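Local coordinates for periplasmic sugar-binding domain protein (Pseudomonas fluorescens Pf-5, PDB 3H75) that probably binds carbohydrates in the periplasm, as a two-domain solute-binding protein of the bacterial solute-binding protein 2 family, at residues 271-275 / 319-324; 193-197 / 220-226. All coordinates share one frame. Residue numbers count along the deposited sequence, not the author numbering.

How the interactions relate
Following the chain from its N terminus, interaction 2 comes first: 193-197 on helix 189-202 meets 220-226 on helix 214-226, closing a loop of 22 residues that includes strand 206-211. Interaction 1 opens later, from 271-275 on helix 265-277, and closes 43 residues on, at 319-324. The two are in series, neither nested nor crossed. They lie on opposite sides of the chain's centre, with their own centres about 43 Å apart and nearest atoms about 29 Å apart. Interaction 2 joins neighbouring helices over the sheet that contains strand 146-152; interaction 1 ties the C-terminal tail to the domain built on the other sheet, near helix 17-33.

Interaction 1: residues 271-275 / 319-324; sequences VALHD and FRGLSA
In this two-domain periplasmic binding protein fold, the C-terminal tail folds back on helix 265-277, and an aspartate on that helix holds the tail by a two-pronged carboxylate contact. Residues 271-275 are regular helix, with Asp-275 N bonded to Val-271 O at 3.0 Å. Residues 319-322 make one loosely bonded helical turn, in which Leu-322 N reaches Phe-319 O at 2.7 Å; Ser-323 then switches to an extended conformation (phi/psi -60/144). The closest CA pair is Val-271 and Ser-323, 6.1 Å apart.

Val-271, chi1 t, points its CA-CB bond at the tail. Val-271 CG2 meets the edge of the Phe-319 ring at CD1 (4.0 Å), and Val-271 CG1 lies 4.1 Å from Leu-322 CB. Phe-319, chi1 m, also packs on helix 17-33, where its ring makes an edge-to-face contact with Phe-25, so the valine contact continues into a larger apolar layer. Arg-320 CB points away, but its side chain bends back to bring NH1 4.1 Å from His-274 NE2.

The polar half centres on Asp-275, chi1 m. His-274, chi1 t, donates from ND1 to Asp-275 OD1 at 2.9 Å, a His-carboxylate hydrogen bond. Tyr-333 OH bonds to OD2, adding a later part of the tail to the same carboxylate. Ser-323, chi1 t, donates its hydroxyl from OG to Asp-275 OD1 at 2.7 Å, while the backbone Ala-324 N gives Asp-275 OD2 a nearly straight hydrogen bond of 2.9 Å, its N-H...O angle 174°.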
ATOM      1  N   VAL A 271      10.120   3.934 -13.431  1.00 12.70           N
ATOM      2  CA  VAL A 271       9.923   4.147 -14.863  1.00 13.71           C
ATOM      3  C   VAL A 271       9.821   5.655 -15.076  1.00 14.20           C
ATOM      4  O   VAL A 271      10.426   6.208 -15.997  1.00 13.44           O
ATOM      5  CB  VAL A 271       8.620   3.496 -15.379  1.00 13.45           C
ATOM      6  CG1 VAL A 271       8.368   3.919 -16.826  1.00 14.88           C
ATOM      7  CG2 VAL A 271       8.719   1.984 -15.287  1.00 13.79           C
ATOM      8  N   ALA A 272       9.054   6.321 -14.216  1.00 12.87           N
ATOM      9  CA  ALA A 272       8.881   7.766 -14.313  1.00 13.64           C
ATOM     10  C   ALA A 272      10.198   8.513 -14.103  1.00 14.28           C
ATOM     11  O   ALA A 272      10.499   9.466 -14.830  1.00 15.38           O
ATOM     12  CB  ALA A 272       7.839   8.241 -13.303  1.00 12.96           C
ATOM     13  N   LEU A 273      10.983   8.091 -13.115  1.00 13.92           N
ATOM     14  CA  LEU A 273      12.257   8.753 -12.849  1.00 13.64           C
ATOM     15  C   LEU A 273      13.237   8.484 -13.978  1.00 14.54           C
ATOM     16  O   LEU A 273      14.016   9.360 -14.358  1.00 14.39           O
ATOM     17  CB  LEU A 273      12.841   8.292 -11.511  1.00 13.59           C
ATOM     18  CG  LEU A 273      12.010   8.719 -10.297  1.00 11.20           C
ATOM     19  CD1 LEU A 273      12.722   8.302  -9.019  1.00 12.76           C
ATOM     20  CD2 LEU A 273      11.792  10.224 -10.319  1.00 13.45           C
ATOM     21  N   HIS A 274      13.203   7.267 -14.507  1.00 15.84           N
ATOM     22  CA  HIS A 274      14.065   6.895 -15.622  1.00 17.49           C
ATOM     23  C   HIS A 274      13.798   7.857 -16.774  1.00 18.16           C
ATOM     24  O   HIS A 274      14.725   8.370 -17.404  1.00 18.14           O
ATOM     25  CB  HIS A 274      13.761   5.452 -16.042  1.00 18.43           C
ATOM     26  CG  HIS A 274      14.306   5.076 -17.385  1.00 21.22           C
ATOM     27  ND1 HIS A 274      13.685   5.422 -18.564  1.00 20.86           N
ATOM     28  CD2 HIS A 274      15.405   4.363 -17.735  1.00 21.30           C
ATOM     29  CE1 HIS A 274      14.373   4.935 -19.584  1.00 20.98           C
ATOM     30  NE2 HIS A 274      15.420   4.289 -19.107  1.00 22.74           N
ATOM     31  N   ASP A 275      12.522   8.113 -17.036  1.00 17.84           N
ATOM     32  CA  ASP A 275      12.141   9.012 -18.114  1.00 17.98           C
ATOM     33  C   ASP A 275      12.472  10.462 -17.795  1.00 18.21           C
ATOM     34  O   ASP A 275      12.860  11.218 -18.682  1.00 18.25           O
ATOM     35  CB  ASP A 275      10.652   8.855 -18.431  1.00 18.15           C
ATOM     36  CG  ASP A 275      10.351   7.564 -19.175  1.00 17.50           C
ATOM     37  OD1 ASP A 275      11.300   6.801 -19.451  1.00 19.50           O
ATOM     38  OD2 ASP A 275       9.168   7.314 -19.488  1.00 16.91           O
ATOM     39  N   PHE A 319       9.516  -3.389 -18.053  1.00 22.55           N
ATOM     40  CA  PHE A 319       9.634  -2.000 -17.631  1.00 22.11           C
ATOM     41  C   PHE A 319      10.177  -1.082 -18.722  1.00 22.91           C
ATOM     42  O   PHE A 319       9.616  -0.018 -18.974  1.00 22.74           O
ATOM     43  CB  PHE A 319      10.516  -1.918 -16.385  1.00 20.17           C
ATOM     44  CG  PHE A 319       9.908  -2.570 -15.173  1.00 18.04           C
ATOM     45  CD1 PHE A 319       8.909  -1.929 -14.448  1.00 15.22           C
ATOM     46  CD2 PHE A 319      10.329  -3.828 -14.763  1.00 16.35           C
ATOM     47  CE1 PHE A 319       8.336  -2.536 -13.324  1.00 14.86           C
ATOM     48  CE2 PHE A 319       9.764  -4.445 -13.642  1.00 16.36           C
ATOM     49  CZ  PHE A 319       8.766  -3.792 -12.923  1.00 14.13           C
ATOM     50  N   ARG A 320      11.267  -1.487 -19.367  1.00 24.07           N
ATOM     51  CA  ARG A 320      11.840  -0.659 -20.422  1.00 25.18           C
ATOM     52  C   ARG A 320      10.763  -0.372 -21.464  1.00 24.14           C
ATOM     53  O   ARG A 320      10.733   0.702 -22.061  1.00 23.29           O
ATOM     54  CB  ARG A 320      13.035  -1.360 -21.074  1.00 26.63           C
ATOM     55  CG  ARG A 320      13.795  -0.481 -22.058  1.00 31.61           C
ATOM     56  CD  ARG A 320      15.057  -1.167 -22.561  1.00 33.92           C
ATOM     57  NE  ARG A 320      16.042  -1.368 -21.501  1.00 36.97           N
ATOM     58  CZ  ARG A 320      16.688  -0.384 -20.880  1.00 37.71           C
ATOM     59  NH1 ARG A 320      16.458   0.883 -21.209  1.00 37.78           N
ATOM     60  NH2 ARG A 320      17.567  -0.665 -19.925  1.00 37.05           N
ATOM     61  N   GLY A 321       9.866  -1.336 -21.661  1.00 23.86           N
ATOM     62  CA  GLY A 321       8.790  -1.163 -22.618  1.00 23.80           C
ATOM     63  C   GLY A 321       7.765  -0.130 -22.184  1.00 23.56           C
ATOM     64  O   GLY A 321       7.008   0.390 -23.004  1.00 22.71           O
ATOM     65  N   LEU A 322       7.735   0.172 -20.890  1.00 22.03           N
ATOM     66  CA  LEU A 322       6.797   1.153 -20.361  1.00 21.84           C
ATOM     67  C   LEU A 322       7.339   2.566 -20.522  1.00 21.39           C
ATOM     68  O   LEU A 322       6.596   3.540 -20.427  1.00 21.00           O
ATOM     69  CB  LEU A 322       6.515   0.876 -18.883  1.00 21.65           C
ATOM     70  CG  LEU A 322       5.792  -0.438 -18.587  1.00 21.43           C
ATOM     71  CD1 LEU A 322       5.649  -0.612 -17.086  1.00 20.30           C
ATOM     72  CD2 LEU A 322       4.426  -0.432 -19.253  1.00 22.36           C
ATOM     73  N   SER A 323       8.641   2.675 -20.758  1.00 22.27           N
ATOM     74  CA  SER A 323       9.267   3.979 -20.938  1.00 22.97           C
ATOM     75  C   SER A 323       8.647   4.704 -22.123  1.00 24.73           C
ATOM     76  O   SER A 323       8.296   4.084 -23.128  1.00 25.07           O
ATOM     77  CB  SER A 323      10.769   3.820 -21.170  1.00 23.20           C
ATOM     78  OG  SER A 323      11.363   5.073 -21.460  1.00 21.80           O
ATOM     79  N   ALA A 324       8.510   6.020 -21.998  1.00 25.07           N
ATOM     80  CA  ALA A 324       7.935   6.826 -23.065  1.00 27.21           C
ATOM     81  C   ALA A 324       8.972   7.081 -24.155  1.00 28.11           C
ATOM     82  O   ALA A 324       8.673   7.709 -25.169  1.00 29.07           O
ATOM     83  CB  ALA A 324       7.430   8.147 -22.502  1.00 26.88           C
TER

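Interaction 2: residues 193-197 / 220-226; sequences YRQAQ and AMQAARE
Two neighbouring helices of an alpha/beta domain pack closely here through alanines, with a polar cluster along one side. Residues 193-197 and 220-226 are both helical; their axes approach to 7.7 Å and run in roughly the same direction, with a signed crossing angle of -36°. Tyr-193 pairs with Ala-220 (CA-CA 4.8 Å) and Gln-197 with Ala-223 (CA-CA 5.1 Å). Ala-196 CB sits 3.8 Å from Ala-220 CB and 3.6 Å from Ala-223 CB; these small side chains allow the close approach.

Tyr-193, chi1 t, swings its ring across, with CD1 3.9 Å from Ala-223 CB. Tyr-193 OH lies 2.8 Å from Glu-226 OE1 and 2.9 Å from Glu-226 OE2, hydrogen-bonded to the carboxylate. Two weak bonds supplement it, from Gln-197 NE2 to Glu-226 OE1 (3.5 Å) and from Gln-222 NE2 to Glu-226 OE2 (3.4 Å). Glu-226, chi1 m, thus has a donor near each oxygen besides the tyrosine. The amide oxygen of Gln-197 (chi1 m, chi2 t) is satisfied within its own helix, where OE1 accepts from Arg-194 NH1 at 3.1 Å.

Beneath the pair lies the mixed sheet: Ala-196 rests on Phe-151 of strand 146-152, and Ala-220 on Phe-237 of strand 236-240.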
ATOM      1  N   TYR A 193      -3.922  -9.468  16.746  1.00 15.77           N
ATOM      2  CA  TYR A 193      -4.345 -10.751  17.295  1.00 16.64           C
ATOM      3  C   TYR A 193      -4.769 -10.570  18.749  1.00 16.53           C
ATOM      4  O   TYR A 193      -5.826 -11.051  19.158  1.00 15.65           O
ATOM      5  CB  TYR A 193      -3.195 -11.762  17.216  1.00 16.87           C
ATOM      6  CG  TYR A 193      -3.406 -13.018  18.039  1.00 17.73           C
ATOM      7  CD1 TYR A 193      -4.404 -13.936  17.713  1.00 17.37           C
ATOM      8  CD2 TYR A 193      -2.596 -13.291  19.140  1.00 19.96           C
ATOM      9  CE1 TYR A 193      -4.589 -15.098  18.465  1.00 20.24           C
ATOM     10  CE2 TYR A 193      -2.772 -14.445  19.897  1.00 20.47           C
ATOM     11  CZ  TYR A 193      -3.767 -15.344  19.555  1.00 20.55           C
ATOM     12  OH  TYR A 193      -3.929 -16.490  20.298  1.00 21.83           O
ATOM     13  N   ARG A 194      -3.940  -9.875  19.522  1.00 16.65           N
ATOM     14  CA  ARG A 194      -4.230  -9.638  20.930  1.00 17.80           C
ATOM     15  C   ARG A 194      -5.473  -8.777  21.104  1.00 17.33           C
ATOM     16  O   ARG A 194      -6.316  -9.053  21.958  1.00 17.04           O
ATOM     17  CB  ARG A 194      -3.032  -8.975  21.616  1.00 20.00           C
ATOM     18  CG  ARG A 194      -1.801  -9.865  21.724  1.00 24.93           C
ATOM     19  CD  ARG A 194      -2.108 -11.140  22.496  1.00 28.83           C
ATOM     20  NE  ARG A 194      -0.941 -12.011  22.605  1.00 31.23           N
ATOM     21  CZ  ARG A 194      -0.968 -13.229  23.136  1.00 32.10           C
ATOM     22  NH1 ARG A 194      -2.107 -13.723  23.611  1.00 32.00           N
ATOM     23  NH2 ARG A 194       0.139 -13.957  23.191  1.00 32.66           N
ATOM     24  N   GLN A 195      -5.590  -7.734  20.289  1.00 15.65           N
ATOM     25  CA  GLN A 195      -6.745  -6.851  20.361  1.00 15.94           C
ATOM     26  C   GLN A 195      -8.023  -7.603  19.989  1.00 15.11           C
ATOM     27  O   GLN A 195      -9.066  -7.414  20.620  1.00 14.55           O
ATOM     28  CB  GLN A 195      -6.546  -5.647  19.428  1.00 14.74           C
ATOM     29  CG  GLN A 195      -5.368  -4.752  19.810  1.00 15.16           C
ATOM     30  CD  GLN A 195      -5.053  -3.696  18.757  1.00 16.34           C
ATOM     31  OE1 GLN A 195      -4.910  -4.008  17.573  1.00 16.59           O
ATOM     32  NE2 GLN A 195      -4.930  -2.445  19.185  1.00 18.36           N
ATOM     33  N   ALA A 196      -7.933  -8.462  18.974  1.00 14.01           N
ATOM     34  CA  ALA A 196      -9.080  -9.239  18.509  1.00 15.19           C
ATOM     35  C   ALA A 196      -9.570 -10.232  19.555  1.00 16.14           C
ATOM     36  O   ALA A 196     -10.770 -10.462  19.684  1.00 16.15           O
ATOM     37  CB  ALA A 196      -8.736  -9.975  17.213  1.00 12.74           C
ATOM     38  N   GLN A 197      -8.644 -10.828  20.299  1.00 17.61           N
ATOM     39  CA  GLN A 197      -9.035 -11.782  21.330  1.00 19.11           C
ATOM     40  C   GLN A 197     -10.019 -11.128  22.287  1.00 19.18           C
ATOM     41  O   GLN A 197     -11.000 -11.738  22.702  1.00 20.84           O
ATOM     42  CB  GLN A 197      -7.820 -12.252  22.128  1.00 20.10           C
ATOM     43  CG  GLN A 197      -6.895 -13.205  21.400  1.00 21.66           C
ATOM     44  CD  GLN A 197      -5.771 -13.687  22.297  1.00 22.13           C
ATOM     45  OE1 GLN A 197      -4.978 -12.890  22.797  1.00 22.91           O
ATOM     46  NE2 GLN A 197      -5.703 -14.997  22.511  1.00 22.62           N
ATOM     47  N   ALA A 220      -6.396 -11.218  13.458  1.00  9.47           N
ATOM     48  CA  ALA A 220      -7.761 -11.217  13.974  1.00  9.25           C
ATOM     49  C   ALA A 220      -8.461 -12.527  13.644  1.00 11.06           C
ATOM     50  O   ALA A 220      -9.291 -13.007  14.413  1.00 11.75           O
ATOM     51  CB  ALA A 220      -8.546 -10.037  13.392  1.00  9.47           C
HETATM   52  N   MSE A 221      -8.132 -13.100  12.492  1.00  9.27           N
HETATM   53  CA  MSE A 221      -8.734 -14.359  12.076  1.00 10.49           C
HETATM   54  C   MSE A 221      -8.355 -15.499  13.010  1.00 12.11           C
HETATM   55  O   MSE A 221      -9.172 -16.375  13.285  1.00 12.78           O
HETATM   56  CB  MSE A 221      -8.322 -14.690  10.643  1.00 11.51           C
HETATM   57  CG  MSE A 221      -9.099 -13.897   9.598  1.00 11.64           C
HETATM   58 SE   MSE A 221      -8.293 -13.941   7.842  1.00 19.09          SE
HETATM   59  CE  MSE A 221      -8.591 -15.809   7.403  1.00 15.23           C
ATOM     60  N   GLN A 222      -7.121 -15.487  13.501  1.00 13.26           N
ATOM     61  CA  GLN A 222      -6.687 -16.537  14.416  1.00 14.79           C
ATOM     62  C   GLN A 222      -7.459 -16.411  15.721  1.00 14.46           C
ATOM     63  O   GLN A 222      -7.928 -17.406  16.271  1.00 14.40           O
ATOM     64  CB  GLN A 222      -5.188 -16.435  14.698  1.00 14.63           C
ATOM     65  CG  GLN A 222      -4.640 -17.652  15.434  1.00 18.99           C
ATOM     66  CD  GLN A 222      -3.139 -17.603  15.613  1.00 20.60           C
ATOM     67  OE1 GLN A 222      -2.412 -17.178  14.716  1.00 21.17           O
ATOM     68  NE2 GLN A 222      -2.663 -18.055  16.770  1.00 22.62           N
ATOM     69  N   ALA A 223      -7.591 -15.184  16.215  1.00 15.25           N
ATOM     70  CA  ALA A 223      -8.326 -14.948  17.453  1.00 15.65           C
ATOM     71  C   ALA A 223      -9.762 -15.439  17.259  1.00 16.18           C
ATOM     72  O   ALA A 223     -10.360 -16.033  18.156  1.00 15.91           O
ATOM     73  CB  ALA A 223      -8.312 -13.462  17.797  1.00 15.18           C
ATOM     74  N   ALA A 224     -10.305 -15.195  16.072  1.00 15.10           N
ATOM     75  CA  ALA A 224     -11.666 -15.609  15.750  1.00 15.32           C
ATOM     76  C   ALA A 224     -11.828 -17.130  15.798  1.00 16.62           C
ATOM     77  O   ALA A 224     -12.790 -17.639  16.377  1.00 17.95           O
ATOM     78  CB  ALA A 224     -12.055 -15.081  14.369  1.00 14.74           C
ATOM     79  N   ARG A 225     -10.893 -17.853  15.186  1.00 18.55           N
ATOM     80  CA  ARG A 225     -10.959 -19.312  15.175  1.00 20.65           C
ATOM     81  C   ARG A 225     -10.930 -19.870  16.597  1.00 21.89           C
ATOM     82  O   ARG A 225     -11.635 -20.828  16.915  1.00 22.61           O
ATOM     83  CB  ARG A 225      -9.792 -19.904  14.372  1.00 20.63           C
ATOM     84  CG  ARG A 225      -9.869 -19.669  12.869  1.00 21.07           C
ATOM     85  CD  ARG A 225      -8.851 -20.530  12.122  1.00 21.62           C
ATOM     86  NE  ARG A 225      -7.471 -20.206  12.480  1.00 22.65           N
ATOM     87  CZ  ARG A 225      -6.770 -19.210  11.946  1.00 23.63           C
ATOM     88  NH1 ARG A 225      -7.315 -18.435  11.018  1.00 20.14           N
ATOM     89  NH2 ARG A 225      -5.525 -18.986  12.343  1.00 24.43           N
ATOM     90  N   GLU A 226     -10.110 -19.258  17.444  1.00 22.33           N
ATOM     91  CA  GLU A 226      -9.974 -19.680  18.832  1.00 24.48           C
ATOM     92  C   GLU A 226     -11.253 -19.506  19.643  1.00 24.59           C
ATOM     93  O   GLU A 226     -11.438 -20.164  20.669  1.00 26.00           O
ATOM     94  CB  GLU A 226      -8.830 -18.911  19.495  1.00 25.12           C
ATOM     95  CG  GLU A 226      -7.452 -19.452  19.155  1.00 28.64           C
ATOM     96  CD  GLU A 226      -6.336 -18.491  19.504  1.00 29.69           C
ATOM     97  OE1 GLU A 226      -6.483 -17.729  20.482  1.00 32.57           O
ATOM     98  OE2 GLU A 226      -5.303 -18.508  18.804  1.00 33.50           O
TER